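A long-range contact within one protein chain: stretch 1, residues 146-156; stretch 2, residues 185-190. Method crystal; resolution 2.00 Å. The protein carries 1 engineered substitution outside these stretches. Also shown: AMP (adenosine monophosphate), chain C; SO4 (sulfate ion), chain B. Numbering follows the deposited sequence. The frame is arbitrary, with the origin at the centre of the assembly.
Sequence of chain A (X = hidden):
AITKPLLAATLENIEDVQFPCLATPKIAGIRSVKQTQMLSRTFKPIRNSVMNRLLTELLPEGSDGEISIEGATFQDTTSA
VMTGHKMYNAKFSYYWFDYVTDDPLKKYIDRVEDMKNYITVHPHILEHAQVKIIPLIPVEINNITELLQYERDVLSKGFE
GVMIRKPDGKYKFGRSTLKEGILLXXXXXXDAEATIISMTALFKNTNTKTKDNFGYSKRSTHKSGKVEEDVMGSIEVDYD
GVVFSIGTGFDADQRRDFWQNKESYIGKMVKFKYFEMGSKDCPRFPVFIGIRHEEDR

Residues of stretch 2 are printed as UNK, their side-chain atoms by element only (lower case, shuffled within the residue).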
# COMPACT_ATOMS: atom_id res chain seq x y z
N GLU A 146 -15.78 -6.83 5.66
CA GLU A 146 -14.73 -5.95 6.14
C GLU A 146 -13.45 -6.06 5.31
O GLU A 146 -12.78 -5.05 5.05
CB GLU A 146 -14.45 -6.20 7.61
CG GLU A 146 -15.46 -5.51 8.54
CD GLU A 146 -15.10 -5.62 10.02
OE1 GLU A 146 -13.98 -6.05 10.34
OE2 GLU A 146 -15.94 -5.28 10.86
N LEU A 147 -13.13 -7.28 4.86
CA LEU A 147 -11.95 -7.53 4.03
C LEU A 147 -12.06 -6.80 2.68
O LEU A 147 -11.14 -6.10 2.26
CB LEU A 147 -11.76 -9.04 3.79
CG LEU A 147 -10.39 -9.66 4.09
CD1 LEU A 147 -10.21 -10.95 3.31
CD2 LEU A 147 -9.27 -8.71 3.76
N LEU A 148 -13.18 -7.00 1.99
CA LEU A 148 -13.42 -6.33 0.71
C LEU A 148 -13.47 -4.79 0.83
O LEU A 148 -12.91 -4.08 -0.01
CB LEU A 148 -14.72 -6.86 0.11
CG LEU A 148 -14.54 -8.32 -0.27
CD1 LEU A 148 -15.87 -8.95 -0.56
CD2 LEU A 148 -13.60 -8.42 -1.46
N GLN A 149 -14.13 -4.28 1.87
CA GLN A 149 -14.19 -2.83 2.08
C GLN A 149 -12.77 -2.33 2.26
O GLN A 149 -12.42 -1.25 1.78
CB GLN A 149 -15.03 -2.49 3.31
CG GLN A 149 -16.48 -2.96 3.23
CD GLN A 149 -17.31 -2.59 4.45
OE1 GLN A 149 -18.14 -1.68 4.40
NE2 GLN A 149 -17.12 -3.31 5.56
N TYR A 150 -11.94 -3.15 2.92
CA TYR A 150 -10.55 -2.80 3.15
C TYR A 150 -9.74 -2.71 1.84
O TYR A 150 -8.93 -1.78 1.66
CB TYR A 150 -9.91 -3.79 4.13
CG TYR A 150 -8.51 -3.39 4.50
CD1 TYR A 150 -8.28 -2.24 5.26
CD2 TYR A 150 -7.40 -4.12 4.04
CE1 TYR A 150 -6.99 -1.81 5.54
CE2 TYR A 150 -6.10 -3.70 4.33
CZ TYR A 150 -5.91 -2.54 5.07
OH TYR A 150 -4.66 -2.05 5.30
N GLU A 151 -9.99 -3.65 0.91
CA GLU A 151 -9.29 -3.66 -0.38
C GLU A 151 -9.68 -2.41 -1.18
O GLU A 151 -8.81 -1.78 -1.78
CB GLU A 151 -9.60 -4.93 -1.21
CG GLU A 151 -8.83 -4.95 -2.56
CD GLU A 151 -8.81 -6.29 -3.30
OE1 GLU A 151 -8.49 -6.29 -4.51
OE2 GLU A 151 -9.07 -7.35 -2.70
N ARG A 152 -10.98 -2.10 -1.20
CA ARG A 152 -11.49 -0.90 -1.87
C ARG A 152 -10.76 0.34 -1.31
O ARG A 152 -10.27 1.18 -2.06
CB ARG A 152 -12.99 -0.76 -1.60
CG ARG A 152 -13.59 0.58 -2.03
CD ARG A 152 -14.82 0.95 -1.21
NE ARG A 152 -14.53 1.03 0.23
CZ ARG A 152 -15.46 0.95 1.19
NH1 ARG A 152 -16.74 0.81 0.89
NH2 ARG A 152 -15.09 0.94 2.46
N ASP A 153 -10.69 0.43 0.01
CA ASP A 153 -10.03 1.56 0.68
C ASP A 153 -8.59 1.66 0.27
O ASP A 153 -8.10 2.71 -0.14
CB ASP A 153 -10.12 1.39 2.20
CG ASP A 153 -11.49 1.74 2.74
OD1 ASP A 153 -12.27 2.39 2.01
OD2 ASP A 153 -11.79 1.37 3.91
N VAL A 154 -7.90 0.54 0.41
CA VAL A 154 -6.50 0.40 0.08
C VAL A 154 -6.21 0.74 -1.39
O VAL A 154 -5.28 1.49 -1.70
CB VAL A 154 -6.02 -1.01 0.57
CG1 VAL A 154 -5.20 -1.73 -0.45
CG2 VAL A 154 -5.31 -0.87 1.91
N LEU A 155 -7.06 0.26 -2.29
CA LEU A 155 -6.92 0.56 -3.72
C LEU A 155 -7.17 2.05 -3.97
O LEU A 155 -6.54 2.66 -4.84
CB LEU A 155 -7.92 -0.24 -4.55
CG LEU A 155 -7.57 -1.71 -4.63
CD1 LEU A 155 -8.71 -2.49 -5.27
CD2 LEU A 155 -6.27 -1.82 -5.41
N SER A 156 -8.07 2.63 -3.20
CA SER A 156 -8.40 4.04 -3.38
C SER A 156 -7.23 4.90 -2.96
O SER A 156 -7.08 6.03 -3.45
CB SER A 156 -9.68 4.42 -2.61
OG SER A 156 -9.41 4.63 -1.24
N UNK A 185 -1.24 -12.74 0.36
CA UNK A 185 -1.52 -11.60 -0.51
C UNK A 185 -2.88 -11.79 -1.19
O UNK A 185 -3.24 -12.88 -1.64
c UNK A 185 -0.38 -11.31 -1.50
c UNK A 185 0.21 -12.45 -2.27
n UNK A 185 3.06 -12.41 -4.83
c UNK A 185 1.94 -12.96 -4.02
c UNK A 185 1.48 -11.99 -2.97
N UNK A 186 -3.64 -10.71 -1.19
CA UNK A 186 -4.98 -10.71 -1.73
C UNK A 186 -5.28 -9.60 -2.72
O UNK A 186 -5.08 -8.43 -2.44
c UNK A 186 -8.65 -8.60 0.43
c UNK A 186 -7.41 -10.45 -1.03
c UNK A 186 -5.98 -10.65 -0.58
s UNK A 186 -8.56 -10.29 0.32
N UNK A 187 -5.75 -10.00 -3.89
CA UNK A 187 -6.14 -9.08 -4.94
C UNK A 187 -7.45 -9.68 -5.46
O UNK A 187 -7.47 -10.44 -6.42
c UNK A 187 -2.76 -7.77 -7.76
c UNK A 187 -5.04 -8.98 -6.01
c UNK A 187 -3.77 -8.27 -5.51
n UNK A 187 -1.60 -8.01 -8.68
c UNK A 187 -2.58 -8.47 -6.44
N UNK A 188 -8.52 -9.41 -4.72
CA UNK A 188 -9.82 -9.93 -5.05
C UNK A 188 -10.64 -9.07 -6.01
O UNK A 188 -11.59 -9.56 -6.60
c UNK A 188 -10.61 -10.21 -3.77
c UNK A 188 -10.03 -11.32 -2.89
n UNK A 188 -9.20 -13.47 -3.63
o UNK A 188 -11.40 -13.13 -3.68
c UNK A 188 -10.27 -12.72 -3.45
N UNK A 189 -10.26 -7.80 -6.17
CA UNK A 189 -10.99 -6.91 -7.08
C UNK A 189 -10.60 -7.18 -8.53
O UNK A 189 -9.47 -7.56 -8.81
c UNK A 189 -13.15 -3.98 -3.43
c UNK A 189 -12.88 -3.15 -4.50
c UNK A 189 -12.69 -5.30 -3.45
c UNK A 189 -12.13 -3.64 -5.59
c UNK A 189 -11.95 -5.77 -4.54
c UNK A 189 -10.80 -5.43 -6.74
c UNK A 189 -11.67 -4.95 -5.61
N UNK A 190 -11.57 -6.96 -9.42
CA UNK A 190 -11.44 -7.21 -10.85
C UNK A 190 -11.18 -5.91 -11.60
O UNK A 190 -11.66 -4.86 -11.20
c UNK A 190 -12.77 -7.82 -11.33
c UNK A 190 -14.10 -10.36 -13.90
n UNK A 190 -14.15 -9.75 -15.25
c UNK A 190 -12.73 -8.61 -12.62
c UNK A 190 -14.08 -9.31 -12.79
P AMP C . 2.47 -8.70 -5.19
O1P AMP C . 2.18 -10.01 -5.78
O3P AMP C . 3.49 -8.15 -6.27
O5' AMP C . 3.36 -8.87 -3.98
C5' AMP C . 3.94 -7.66 -3.30
C4' AMP C . 5.27 -7.94 -2.63
O4' AMP C . 5.48 -6.87 -1.70
C3' AMP C . 5.30 -9.25 -1.82
O3' AMP C . 6.54 -9.96 -1.90
C2' AMP C . 5.13 -8.82 -0.40
O2' AMP C . 5.83 -9.70 0.47
C1' AMP C . 5.61 -7.35 -0.39
N9 AMP C . 4.78 -6.54 0.48
C8 AMP C . 4.20 -5.35 0.10
N7 AMP C . 3.50 -4.85 1.09
C5 AMP C . 3.61 -5.73 2.16
C6 AMP C . 3.08 -5.73 3.46
N6 AMP C . 2.29 -4.74 3.93
N1 AMP C . 3.41 -6.77 4.24
C2 AMP C . 4.18 -7.73 3.77
N3 AMP C . 4.75 -7.87 2.57
C4 AMP C . 4.43 -6.81 1.76
S SO4 B . 6.63 -12.20 -4.62
O1 SO4 B . 7.75 -13.13 -4.66
O2 SO4 B . 5.58 -12.68 -3.66
O3 SO4 B . 5.97 -12.01 -6.01
O4 SO4 B . 7.12 -10.81 -4.22

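Position 185 carries four carbons in an unbranched row that ends in a nitrogen, and no atom of this side chain comes near stretch 1. The terminal nitrogen instead lies 2.7 Å from O1P of AMP and 2.8 Å from O2 of the sulfate ion, both hydrogen bonds. The residue is lysine. K185 suits its place because a long, flexible arm with a cationic tip can leave the strand and meet two anionic groups at once.

At position 186 the side chain is two carbons, a sulfur and one more carbon, without a branch. The terminal carbon reaches L147 CD2 at 3.4 Å, an apolar contact between buried side chains, and also lies 3.4 Å from E151 OE2. Sulfur within an unbranched chain, capped by a methyl group, identifies methionine. The CA-to-CB bond of M186 points toward the helix, and a slender, unbranched chain can run out from the strand and place its methyl group, CE, against the leucine.

Position 187 again shows four carbons in a row ending in nitrogen. It meets stretch 1 through its backbone, with CA 3.7 Å from E151 OE1, and the chain is that of lysine. The CA-to-CB bond of K187 points away from the helix and the side chain is exposed, as a charged chain readily is.

Position 188 has three carbons, the third bearing one oxygen and one nitrogen. Its CB starts toward the helix, 3.4 Å from E151 OE2 and 4.2 Å from L148 CD2, but the end of the side chain leads away. That terminal amide on a two-carbon stem is glutamine. The amide of Q188 thus lies away from the helix, where its NE2 finds a hydrogen-bond partner elsewhere in the structure. The backbone N donates a hydrogen bond to E151 OE2 at 2.9 Å.

Position 189 presents one carbon followed by a ring of six carbons with no further atom, buried against the helix. One ring carbon lies 3.8 Å from L148 CD2, another 3.6 Å from L155 CD1, and the ring carbon farthest from CB approaches the backbone, 3.4 Å from L148 O and 3.6 Å from R152 N. Over one face sits E151 CG, 4.1 Å from the ring centroid in a CH-pi contact. This is phenylalanine, since tyrosine would add an oxygen. The flat apolar ring of F189 can pack against L148 and L155 and offer its face to E151 CG, with no polar group of its own to satisfy in a buried place.

Position 190 has four carbons in a row and a final nitrogen, and makes no contact with stretch 1: a third lysine. The CA-to-CB bond of K190 points away from the helix, and a charged amine is at ease on an exposed surface, where it can be solvated.

The contact turns on E151, whose side chain enters the bend of stretch 2. Its carboxylate accepts hydrogen bonds from two successive backbone amides, OE1 from F189 N and OE2 from Q188 N, each at 2.9 Å, so a buried charge is answered by main-chain N-H groups. Around this polar centre, M186 packs on L147 and F189 packs on L148 and L155, joining the two stretches through apolar surfaces.

Stretch 2 (185-190) KMKQFK
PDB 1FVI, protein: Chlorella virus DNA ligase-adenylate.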